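Local coordinates for inositol-1-monophosphatase (Thermotoga maritima, PDB 2P3N), which hydrolyses inositol monophosphates to inositol and fructose 1,6-bisphosphate to fructose 6-phosphate as a broad-specificity, magnesium-dependent phosphatase that forms a homotetramer, at the interface of chains A and B and the interface of chains A and C. Coordinates in Å, arbitrary orientation; residue numbers count along the deposited sequence, not the author numbering. Chains: chain A/B/C, Inositol-1-monophosphatase.

Contact 1: the interface of chains A and B. Residues chain A 8, 12, 121, 130-133; chain B 8, 12, 121, 130-133.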
ATOM      1  N   ILE A   8      -2.471   5.663  17.793  1.00 28.56           N
ATOM      2  CA  ILE A   8      -2.088   5.418  16.414  1.00 24.09           C
ATOM      3  C   ILE A   8      -1.688   3.961  16.225  1.00 26.14           C
ATOM      4  O   ILE A   8      -2.205   3.283  15.328  1.00 27.41           O
ATOM      5  CB  ILE A   8      -0.913   6.316  16.007  1.00 24.50           C
ATOM      6  CG1 ILE A   8      -1.378   7.775  15.991  1.00 27.65           C
ATOM      7  CG2 ILE A   8      -0.378   5.904  14.639  1.00 23.43           C
ATOM      8  CD1 ILE A   8      -0.251   8.788  15.863  1.00 22.21           C
ATOM      9  N   ARG A  12      -3.800   1.022  14.269  1.00 22.62           N
ATOM     10  CA  ARG A  12      -3.090   0.477  13.127  1.00 22.04           C
ATOM     11  C   ARG A  12      -2.986  -1.029  13.236  1.00 23.69           C
ATOM     12  O   ARG A  12      -3.019  -1.728  12.229  1.00 26.96           O
ATOM     13  CB  ARG A  12      -1.706   1.110  12.996  1.00 24.33           C
ATOM     14  CG  ARG A  12      -1.722   2.413  12.207  1.00 16.73           C
ATOM     15  CD  ARG A  12      -0.379   3.110  12.173  1.00 14.05           C
ATOM     16  NE  ARG A  12      -0.425   4.258  11.275  1.00 16.93           N
ATOM     17  CZ  ARG A  12       0.595   5.080  11.043  1.00 22.44           C
ATOM     18  NH1 ARG A  12       1.762   4.895  11.647  1.00 20.92           N
ATOM     19  NH2 ARG A  12       0.451   6.091  10.193  1.00 22.32           N
ATOM     20  N   TYR A 121      -4.823  12.137  12.354  1.00 27.41           N
ATOM     21  CA  TYR A 121      -4.899  12.358  13.793  1.00 26.61           C
ATOM     22  C   TYR A 121      -4.571  13.783  14.192  1.00 30.05           C
ATOM     23  O   TYR A 121      -3.996  14.544  13.423  1.00 33.04           O
ATOM     24  CB  TYR A 121      -3.954  11.414  14.533  1.00 23.51           C
ATOM     25  CG  TYR A 121      -2.546  11.449  14.007  1.00 22.43           C
ATOM     26  CD1 TYR A 121      -2.189  10.729  12.869  1.00 24.21           C
ATOM     27  CD2 TYR A 121      -1.582  12.248  14.612  1.00 25.29           C
ATOM     28  CE1 TYR A 121      -0.902  10.806  12.343  1.00 25.78           C
ATOM     29  CE2 TYR A 121      -0.293  12.336  14.095  1.00 27.86           C
ATOM     30  CZ  TYR A 121       0.038  11.613  12.962  1.00 23.12           C
ATOM     31  OH  TYR A 121       1.304  11.714  12.451  1.00 31.21           O
ATOM     32  N   PHE A 130      -1.408  13.570   8.918  1.00 32.71           N
ATOM     33  CA  PHE A 130      -1.842  12.504   8.018  1.00 28.88           C
ATOM     34  C   PHE A 130      -0.561  11.683   7.834  1.00 28.55           C
ATOM     35  O   PHE A 130       0.413  12.177   7.253  1.00 25.70           O
ATOM     36  CB  PHE A 130      -2.252  13.107   6.674  1.00 24.79           C
ATOM     37  CG  PHE A 130      -3.049  12.192   5.802  1.00 31.57           C
ATOM     38  CD1 PHE A 130      -2.774  10.834   5.747  1.00 35.94           C
ATOM     39  CD2 PHE A 130      -4.081  12.696   5.022  1.00 38.08           C
ATOM     40  CE1 PHE A 130      -3.518   9.989   4.934  1.00 35.94           C
ATOM     41  CE2 PHE A 130      -4.832  11.857   4.203  1.00 43.91           C
ATOM     42  CZ  PHE A 130      -4.549  10.497   4.162  1.00 40.15           C
ATOM     43  N   ASN A 131      -0.557  10.452   8.345  1.00 28.25           N
ATOM     44  CA  ASN A 131       0.603   9.564   8.244  1.00 26.08           C
ATOM     45  C   ASN A 131       1.941  10.250   8.509  1.00 26.79           C
ATOM     46  O   ASN A 131       2.960   9.907   7.899  1.00 28.10           O
ATOM     47  CB  ASN A 131       0.657   8.874   6.877  1.00 19.77           C
ATOM     48  CG  ASN A 131      -0.471   7.889   6.680  1.00 21.58           C
ATOM     49  OD1 ASN A 131      -0.889   7.215   7.615  1.00 26.77           O
ATOM     50  ND2 ASN A 131      -0.961   7.790   5.459  1.00 23.91           N
ATOM     51  N   GLY A 132       1.933  11.226   9.411  1.00 25.97           N
ATOM     52  CA  GLY A 132       3.164  11.901   9.764  1.00 26.96           C
ATOM     53  C   GLY A 132       3.334  13.310   9.261  1.00 28.53           C
ATOM     54  O   GLY A 132       4.068  14.091   9.851  1.00 30.40           O
ATOM     55  N   GLU A 133       2.667  13.653   8.170  1.00 31.29           N
ATOM     56  CA  GLU A 133       2.814  14.996   7.634  1.00 32.23           C
ATOM     57  C   GLU A 133       1.641  15.910   7.978  1.00 34.05           C
ATOM     58  O   GLU A 133       0.511  15.456   8.193  1.00 35.61           O
ATOM     59  CB  GLU A 133       3.010  14.938   6.117  1.00 29.50           C
ATOM     60  CG  GLU A 133       1.809  14.441   5.345  1.00 29.75           C
ATOM     61  CD  GLU A 133       2.073  14.396   3.860  1.00 30.30           C
ATOM     62  OE1 GLU A 133       2.933  13.582   3.447  1.00 27.17           O
ATOM     63  OE2 GLU A 133       1.427  15.176   3.119  1.00 27.89           O
TER
ATOM     64  N   ILE B   8       9.537  15.739   4.412  1.00 27.37           N
ATOM     65  CA  ILE B   8       8.704  14.562   4.252  1.00 25.97           C
ATOM     66  C   ILE B   8       7.852  14.667   2.985  1.00 25.11           C
ATOM     67  O   ILE B   8       7.758  13.722   2.204  1.00 22.20           O
ATOM     68  CB  ILE B   8       7.776  14.402   5.474  1.00 25.40           C
ATOM     69  CG1 ILE B   8       8.617  14.225   6.734  1.00 23.35           C
ATOM     70  CG2 ILE B   8       6.828  13.226   5.269  1.00 21.58           C
ATOM     71  CD1 ILE B   8       7.810  14.257   8.003  1.00 29.06           C
ATOM     72  N   ARG B  12       8.296  12.348  -0.471  1.00 27.29           N
ATOM     73  CA  ARG B  12       7.145  11.510  -0.758  1.00 28.38           C
ATOM     74  C   ARG B  12       6.656  11.793  -2.174  1.00 30.48           C
ATOM     75  O   ARG B  12       6.324  10.873  -2.920  1.00 29.25           O
ATOM     76  CB  ARG B  12       6.042  11.759   0.268  1.00 25.02           C
ATOM     77  CG  ARG B  12       6.217  10.918   1.530  1.00 25.25           C
ATOM     78  CD  ARG B  12       5.199  11.262   2.604  1.00 26.05           C
ATOM     79  NE  ARG B  12       5.276  10.356   3.751  1.00 25.77           N
ATOM     80  CZ  ARG B  12       4.440  10.396   4.784  1.00 26.00           C
ATOM     81  NH1 ARG B  12       3.464  11.299   4.817  1.00 18.98           N
ATOM     82  NH2 ARG B  12       4.574   9.531   5.783  1.00 22.23           N
ATOM     83  N   TYR B 121      11.940   9.408   9.780  1.00 29.77           N
ATOM     84  CA  TYR B 121      12.533  10.719   9.940  1.00 25.09           C
ATOM     85  C   TYR B 121      12.772  11.044  11.408  1.00 29.52           C
ATOM     86  O   TYR B 121      12.291  10.345  12.296  1.00 29.10           O
ATOM     87  CB  TYR B 121      11.618  11.766   9.320  1.00 26.83           C
ATOM     88  CG  TYR B 121      10.177  11.648   9.755  1.00 30.16           C
ATOM     89  CD1 TYR B 121       9.324  10.705   9.179  1.00 28.86           C
ATOM     90  CD2 TYR B 121       9.664  12.475  10.757  1.00 32.57           C
ATOM     91  CE1 TYR B 121       7.989  10.590   9.592  1.00 28.86           C
ATOM     92  CE2 TYR B 121       8.333  12.369  11.182  1.00 30.10           C
ATOM     93  CZ  TYR B 121       7.502  11.425  10.596  1.00 31.25           C
ATOM     94  OH  TYR B 121       6.199  11.310  11.027  1.00 27.81           O
ATOM     95  N   PHE B 130       8.155   6.955  12.184  1.00 28.24           N
ATOM     96  CA  PHE B 130       7.971   6.031  11.077  1.00 24.92           C
ATOM     97  C   PHE B 130       6.513   6.242  10.675  1.00 28.67           C
ATOM     98  O   PHE B 130       5.604   5.695  11.306  1.00 27.85           O
ATOM     99  CB  PHE B 130       8.177   4.591  11.535  1.00 21.99           C
ATOM    100  CG  PHE B 130       8.231   3.595  10.399  1.00 30.96           C
ATOM    101  CD1 PHE B 130       7.314   3.649   9.355  1.00 30.11           C
ATOM    102  CD2 PHE B 130       9.209   2.608  10.371  1.00 36.78           C
ATOM    103  CE1 PHE B 130       7.374   2.738   8.305  1.00 28.53           C
ATOM    104  CE2 PHE B 130       9.274   1.691   9.322  1.00 36.07           C
ATOM    105  CZ  PHE B 130       8.358   1.759   8.293  1.00 35.54           C
ATOM    106  N   ASN B 131       6.299   7.048   9.637  1.00 28.08           N
ATOM    107  CA  ASN B 131       4.963   7.368   9.146  1.00 21.00           C
ATOM    108  C   ASN B 131       4.055   7.949  10.232  1.00 24.18           C
ATOM    109  O   ASN B 131       2.862   7.639  10.302  1.00 25.56           O
ATOM    110  CB  ASN B 131       4.310   6.132   8.518  1.00 25.89           C
ATOM    111  CG  ASN B 131       4.993   5.700   7.228  1.00 31.24           C
ATOM    112  OD1 ASN B 131       5.563   6.520   6.513  1.00 31.12           O
ATOM    113  ND2 ASN B 131       4.917   4.410   6.913  1.00 32.24           N
ATOM    114  N   GLY B 132       4.624   8.789  11.092  1.00 25.53           N
ATOM    115  CA  GLY B 132       3.827   9.414  12.132  1.00 22.08           C
ATOM    116  C   GLY B 132       3.866   8.775  13.506  1.00 25.84           C
ATOM    117  O   GLY B 132       3.412   9.371  14.488  1.00 30.06           O
ATOM    118  N   GLU B 133       4.386   7.562  13.605  1.00 23.23           N
ATOM    119  CA  GLU B 133       4.448   6.931  14.902  1.00 20.59           C
ATOM    120  C   GLU B 133       5.897   6.843  15.336  1.00 20.88           C
ATOM    121  O   GLU B 133       6.797   6.691  14.520  1.00 23.52           O
ATOM    122  CB  GLU B 133       3.783   5.547  14.863  1.00 21.02           C
ATOM    123  CG  GLU B 133       4.398   4.569  13.876  1.00 27.71           C
ATOM    124  CD  GLU B 133       3.693   3.224  13.880  1.00 26.71           C
ATOM    125  OE1 GLU B 133       2.501   3.192  13.495  1.00 23.38           O
ATOM    126  OE2 GLU B 133       4.326   2.208  14.271  1.00 19.65           O
TER
HETATM  127  O   HOH W   1       5.349  13.363  12.497  1.00 24.52           O
HETATM  128  O   HOH W   2       3.237  12.392  14.057  1.00 26.78           O
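The N-terminal helix 2-21 of each chain meets the turn at residues 131-132 of the other, between strand 127-130 (128-130 in chain B) and the short strand that starts at residue 133; A:Tyr121 and B:Tyr121 of strand 118-123 add their hydroxyls beside the partner's glycine. The two turns touch at these glycines near the two-fold axis, where A:Gly132 CA lies 3.5 Å from B:Gly132 CA. On either side an arginine reaches out from its helix. A:Arg12 has CG anti to the carbonyl carbon (chi1 -86°) and is extended to NE, so that its guanidinium arrives tip first. Its end nitrogens NH1 and NH2 converge on the backbone carbonyl oxygen of B:Asn131; NH2 lies 2.9 Å from this O, nearly along the C=O axis. NH1 also forms a salt bridge with the carboxylate of B:Glu133, 2.6 Å from OE1. That glutamate leaves its backbone through the crowded position between N and the carbonyl carbon (chi1 59°) and then runs straight toward the arginine. The twin differs slightly: B:Arg12 bonds A:Asn131 O through NH2, almost linearly at 2.7 Å, while NH1 meets the anti lone pair of A:Glu133 OE1. B:Arg12 NH2 also hydrogen-bonds to the side-chain OD1 of its own B:Asn131, from above the carbonyl plane. CG2 of A:Ile8 covers one face of the A:Arg12 guanidinium toward its rim, as B:Ile8 does for B:Arg12, and should help hold the group in place. The other branch serves the tyrosine: B:Ile8 CD1 sits 3.6 Å above the centre of the B:Tyr121 ring. This tyrosine's hydroxyl OH lies 2.7 Å from water 1, which also contacts A:Gly132 O; water 2 makes the reciprocal link, and the waters are 2.8 Å apart. Paired salt bridges, arginine-to-carbonyl hydrogen bonds and a water bridge thus fasten two subunits of the tetramer.

Contact 2: the interface of chains A and C. Residues chain A 28, 34-35, 37, 85, 88-89; chain C 144, 146-147, 167-170.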
ATOM      1  N   VAL A  28     -24.357 -10.781   9.230  1.00 50.23           N
ATOM      2  CA  VAL A  28     -24.784  -9.393   9.414  1.00 48.55           C
ATOM      3  C   VAL A  28     -25.965  -9.324  10.387  1.00 50.43           C
ATOM      4  O   VAL A  28     -26.959 -10.035  10.222  1.00 49.72           O
ATOM      5  CB  VAL A  28     -25.184  -8.725   8.083  1.00 41.13           C
ATOM      6  CG1 VAL A  28     -25.455  -7.252   8.312  1.00 34.11           C
ATOM      7  CG2 VAL A  28     -24.077  -8.896   7.064  1.00 42.41           C
ATOM      8  N   PHE A  34     -32.349  -2.287   8.855  1.00 58.25           N
ATOM      9  CA  PHE A  34     -31.401  -2.856   7.900  1.00 56.51           C
ATOM     10  C   PHE A  34     -30.291  -1.866   7.533  1.00 53.94           C
ATOM     11  O   PHE A  34     -29.252  -2.262   7.010  1.00 53.40           O
ATOM     12  CB  PHE A  34     -32.131  -3.302   6.625  1.00 59.39           C
ATOM     13  CG  PHE A  34     -32.760  -2.170   5.861  1.00 59.36           C
ATOM     14  CD1 PHE A  34     -33.923  -1.560   6.325  1.00 60.35           C
ATOM     15  CD2 PHE A  34     -32.161  -1.678   4.705  1.00 58.13           C
ATOM     16  CE1 PHE A  34     -34.479  -0.468   5.646  1.00 59.61           C
ATOM     17  CE2 PHE A  34     -32.708  -0.589   4.022  1.00 55.83           C
ATOM     18  CZ  PHE A  34     -33.867   0.017   4.493  1.00 57.75           C
ATOM     19  N   LYS A  35     -30.524  -0.583   7.805  1.00 53.59           N
ATOM     20  CA  LYS A  35     -29.550   0.474   7.514  1.00 49.73           C
ATOM     21  C   LYS A  35     -28.614   0.692   8.699  1.00 45.71           C
ATOM     22  O   LYS A  35     -27.627   1.416   8.603  1.00 45.72           O
ATOM     23  CB  LYS A  35     -30.266   1.795   7.189  1.00 46.41           C
ATOM     24  CG  LYS A  35     -31.204   1.730   5.989  1.00 49.48           C
ATOM     25  CD  LYS A  35     -31.920   3.056   5.756  1.00 55.07           C
ATOM     26  CE  LYS A  35     -30.980   4.138   5.250  1.00 56.89           C
ATOM     27  NZ  LYS A  35     -30.606   3.940   3.822  1.00 63.88           N
ATOM     28  N   ILE A  37     -26.657  -1.720  11.020  1.00 45.57           N
ATOM     29  CA  ILE A  37     -26.187  -3.052  11.378  1.00 40.97           C
ATOM     30  C   ILE A  37     -24.886  -3.095  12.181  1.00 38.53           C
ATOM     31  O   ILE A  37     -24.170  -2.101  12.324  1.00 39.29           O
ATOM     32  CB  ILE A  37     -25.967  -3.904  10.115  1.00 41.91           C
ATOM     33  CG1 ILE A  37     -24.939  -3.208   9.215  1.00 41.63           C
ATOM     34  CG2 ILE A  37     -27.282  -4.115   9.386  1.00 44.27           C
ATOM     35  CD1 ILE A  37     -24.383  -4.077   8.107  1.00 35.42           C
ATOM     36  N   ILE A  85     -21.422  -0.872   7.088  1.00 34.39           N
ATOM     37  CA  ILE A  85     -22.085  -1.299   5.857  1.00 31.71           C
ATOM     38  C   ILE A  85     -21.034  -1.469   4.772  1.00 29.73           C
ATOM     39  O   ILE A  85     -20.977  -2.497   4.104  1.00 31.44           O
ATOM     40  CB  ILE A  85     -23.139  -0.263   5.406  1.00 37.04           C
ATOM     41  CG1 ILE A  85     -24.313  -0.272   6.389  1.00 39.75           C
ATOM     42  CG2 ILE A  85     -23.596  -0.558   3.983  1.00 41.11           C
ATOM     43  CD1 ILE A  85     -25.343   0.807   6.146  1.00 41.94           C
ATOM     44  N   VAL A  88     -18.855  -4.412   5.348  1.00 31.65           N
ATOM     45  CA  VAL A  88     -19.526  -5.656   4.983  1.00 30.03           C
ATOM     46  C   VAL A  88     -19.566  -5.903   3.480  1.00 27.33           C
ATOM     47  O   VAL A  88     -19.367  -7.025   3.032  1.00 30.90           O
ATOM     48  CB  VAL A  88     -20.981  -5.676   5.542  1.00 32.44           C
ATOM     49  CG1 VAL A  88     -21.807  -6.758   4.859  1.00 32.88           C
ATOM     50  CG2 VAL A  88     -20.947  -5.928   7.042  1.00 30.56           C
ATOM     51  N   HIS A  89     -19.807  -4.864   2.697  1.00 25.07           N
ATOM     52  CA  HIS A  89     -19.892  -5.047   1.256  1.00 28.86           C
ATOM     53  C   HIS A  89     -18.552  -5.084   0.563  1.00 32.22           C
ATOM     54  O   HIS A  89     -18.457  -5.494  -0.597  1.00 30.42           O
ATOM     55  CB  HIS A  89     -20.786  -3.975   0.635  1.00 32.94           C
ATOM     56  CG  HIS A  89     -22.246  -4.205   0.887  1.00 37.05           C
ATOM     57  ND1 HIS A  89     -23.163  -4.338  -0.129  1.00 37.96           N
ATOM     58  CD2 HIS A  89     -22.938  -4.350   2.040  1.00 39.90           C
ATOM     59  CE1 HIS A  89     -24.358  -4.557   0.386  1.00 38.97           C
ATOM     60  NE2 HIS A  89     -24.250  -4.569   1.702  1.00 40.13           N
TER
ATOM     61  N   GLU C 144     -33.150  -4.479   0.102  1.00 64.23           N
ATOM     62  CA  GLU C 144     -32.899  -4.182   1.509  1.00 63.48           C
ATOM     63  C   GLU C 144     -31.561  -4.758   1.960  1.00 60.47           C
ATOM     64  O   GLU C 144     -31.137  -4.562   3.098  1.00 58.27           O
ATOM     65  CB  GLU C 144     -34.040  -4.722   2.384  1.00 68.97           C
ATOM     66  CG  GLU C 144     -34.510  -6.133   2.052  1.00 80.28           C
ATOM     67  CD  GLU C 144     -35.669  -6.577   2.935  1.00 87.97           C
ATOM     68  OE1 GLU C 144     -36.704  -5.870   2.971  1.00 93.78           O
ATOM     69  OE2 GLU C 144     -35.544  -7.634   3.593  1.00 92.49           O
ATOM     70  N   CYS C 146     -28.922  -4.391  -0.301  1.00 47.56           N
ATOM     71  CA  CYS C 146     -28.063  -3.773  -1.297  1.00 44.74           C
ATOM     72  C   CYS C 146     -27.566  -2.375  -0.959  1.00 43.89           C
ATOM     73  O   CYS C 146     -28.109  -1.689  -0.094  1.00 43.57           O
ATOM     74  CB  CYS C 146     -28.786  -3.707  -2.649  1.00 37.54           C
ATOM     75  SG  CYS C 146     -28.989  -5.282  -3.507  1.00 52.79           S
ATOM     76  N   VAL C 147     -26.512  -1.981  -1.670  1.00 44.50           N
ATOM     77  CA  VAL C 147     -25.895  -0.661  -1.569  1.00 41.94           C
ATOM     78  C   VAL C 147     -25.754  -0.271  -3.035  1.00 44.71           C
ATOM     79  O   VAL C 147     -25.184  -1.030  -3.831  1.00 45.08           O
ATOM     80  CB  VAL C 147     -24.482  -0.706  -0.919  1.00 37.38           C
ATOM     81  CG1 VAL C 147     -23.696   0.537  -1.297  1.00 35.84           C
ATOM     82  CG2 VAL C 147     -24.596  -0.765   0.588  1.00 29.43           C
ATOM     83  N   ARG C 167     -35.264   2.086   0.021  1.00 70.85           N
ATOM     84  CA  ARG C 167     -35.218   0.867  -0.777  1.00 68.63           C
ATOM     85  C   ARG C 167     -33.988   0.021  -0.450  1.00 67.24           C
ATOM     86  O   ARG C 167     -34.084  -1.176  -0.179  1.00 64.64           O
ATOM     87  CB  ARG C 167     -35.212   1.239  -2.266  1.00 69.30           C
ATOM     88  CG  ARG C 167     -35.844   0.210  -3.198  1.00 70.56           C
ATOM     89  CD  ARG C 167     -37.297  -0.087  -2.804  1.00 70.65           C
ATOM     90  NE  ARG C 167     -38.013  -0.851  -3.826  1.00 69.60           N
ATOM     91  CZ  ARG C 167     -38.516  -0.324  -4.939  1.00 68.61           C
ATOM     92  NH1 ARG C 167     -38.385   0.978  -5.175  1.00 58.53           N
ATOM     93  NH2 ARG C 167     -39.148  -1.100  -5.818  1.00 69.03           N
ATOM     94  N   THR C 168     -32.829   0.666  -0.463  1.00 67.93           N
ATOM     95  CA  THR C 168     -31.568  -0.014  -0.214  1.00 63.77           C
ATOM     96  C   THR C 168     -30.890   0.412   1.088  1.00 60.31           C
ATOM     97  O   THR C 168     -31.276   1.417   1.695  1.00 59.51           O
ATOM     98  CB  THR C 168     -30.616   0.251  -1.386  1.00 70.00           C
ATOM     99  OG1 THR C 168     -30.501   1.666  -1.588  1.00 69.94           O
ATOM    100  CG2 THR C 168     -31.158  -0.381  -2.661  1.00 73.92           C
ATOM    101  N   ARG C 169     -29.888  -0.362   1.515  1.00 56.81           N
ATOM    102  CA  ARG C 169     -29.128  -0.063   2.733  1.00 51.23           C
ATOM    103  C   ARG C 169     -28.491   1.314   2.613  1.00 50.80           C
ATOM    104  O   ARG C 169     -28.626   2.156   3.504  1.00 52.77           O
ATOM    105  CB  ARG C 169     -28.023  -1.099   2.957  1.00 48.94           C
ATOM    106  CG  ARG C 169     -28.468  -2.345   3.682  1.00 47.58           C
ATOM    107  CD  ARG C 169     -27.387  -3.408   3.694  1.00 41.90           C
ATOM    108  NE  ARG C 169     -27.685  -4.461   4.663  1.00 50.43           N
ATOM    109  CZ  ARG C 169     -27.035  -5.619   4.740  1.00 54.89           C
ATOM    110  NH1 ARG C 169     -26.041  -5.889   3.898  1.00 63.18           N
ATOM    111  NH2 ARG C 169     -27.374  -6.508   5.666  1.00 62.32           N
ATOM    112  N   ARG C 170     -27.791   1.535   1.504  1.00 47.28           N
ATOM    113  CA  ARG C 170     -27.129   2.810   1.259  1.00 44.21           C
ATOM    114  C   ARG C 170     -26.967   3.063  -0.234  1.00 42.13           C
ATOM    115  O   ARG C 170     -26.974   2.132  -1.046  1.00 39.61           O
ATOM    116  CB  ARG C 170     -25.745   2.830   1.925  1.00 43.68           C
ATOM    117  CG  ARG C 170     -25.750   2.923   3.453  1.00 45.25           C
ATOM    118  CD  ARG C 170     -25.484   4.346   3.942  1.00 54.69           C
ATOM    119  NE  ARG C 170     -25.182   4.391   5.371  1.00 61.95           N
ATOM    120  CZ  ARG C 170     -26.077   4.199   6.331  1.00 67.38           C
ATOM    121  NH1 ARG C 170     -27.346   3.953   6.027  1.00 64.34           N
ATOM    122  NH2 ARG C 170     -25.697   4.230   7.600  1.00 73.39           N
TER
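The loop at C:Thr168 and C:Arg169, helical in phi/psi at the arginine, passes into strand 170-172 and enters chain A between the loop carrying A:Phe34 and A:Lys35 and helix 84-89. C:Arg169 is the main intruder, with 128 Å² of its surface hidden. Its chain has CG anti to the carbonyl carbon and runs extended to NE, crossing A:Phe34 obliquely, and its tip splits between two partners: NH2 points at the methyl CG1 of A:Val28, while NH1 donates to A:His89 NE2 at 3.1 Å. The acceptor lies in the guanidinium plane, but the imidazole is turned 72° against that plane; NE2, acting as acceptor, would favour a neutral ring. C:Val147 CG2 sits over the centre of one imidazole face, 3.9 Å from the ring centroid, and also touches A:Ile85 CG2. A:Phe34 has CG in the crowded position between the backbone N and the carbonyl carbon, and its ring presents its edge to the backbone, with CE2 3.4 Å from C:Thr168 O. A:Lys35 CG packs against one face of that ring toward its rim. Beyond it the lysine bends at chi3 and chi4 (70° and 74°), curling its ammonium NZ back to C:Arg169 O at 2.7 Å, from above the carbonyl plane. C:Arg170, bent at chi2, folds its guanidinium over A:Ile85, whose methyl CD1 stands 3.5 Å above the centre of the guanidinium plane.

Contact 1 and contact 2 lie about 33 Å apart, measured between the centres of their C-alpha atoms, and use separate parts of chain A: helix 2-21 with the 118-133 region in the first, the loop around residue 34 with helix 84-89 in the second. By symmetry, the 144-147 and 167-170 segments of chain A serve the twin of contact 2, again sharing no residue with contact 1. One subunit can thus bind two different neighbours at once, as the homotetramer requires. Contact 2 is closer in sequence to the catalytic residues: helix 84-89 starts at A:Thr84, a likely substrate-binding residue, so subunit packing may steady the active site.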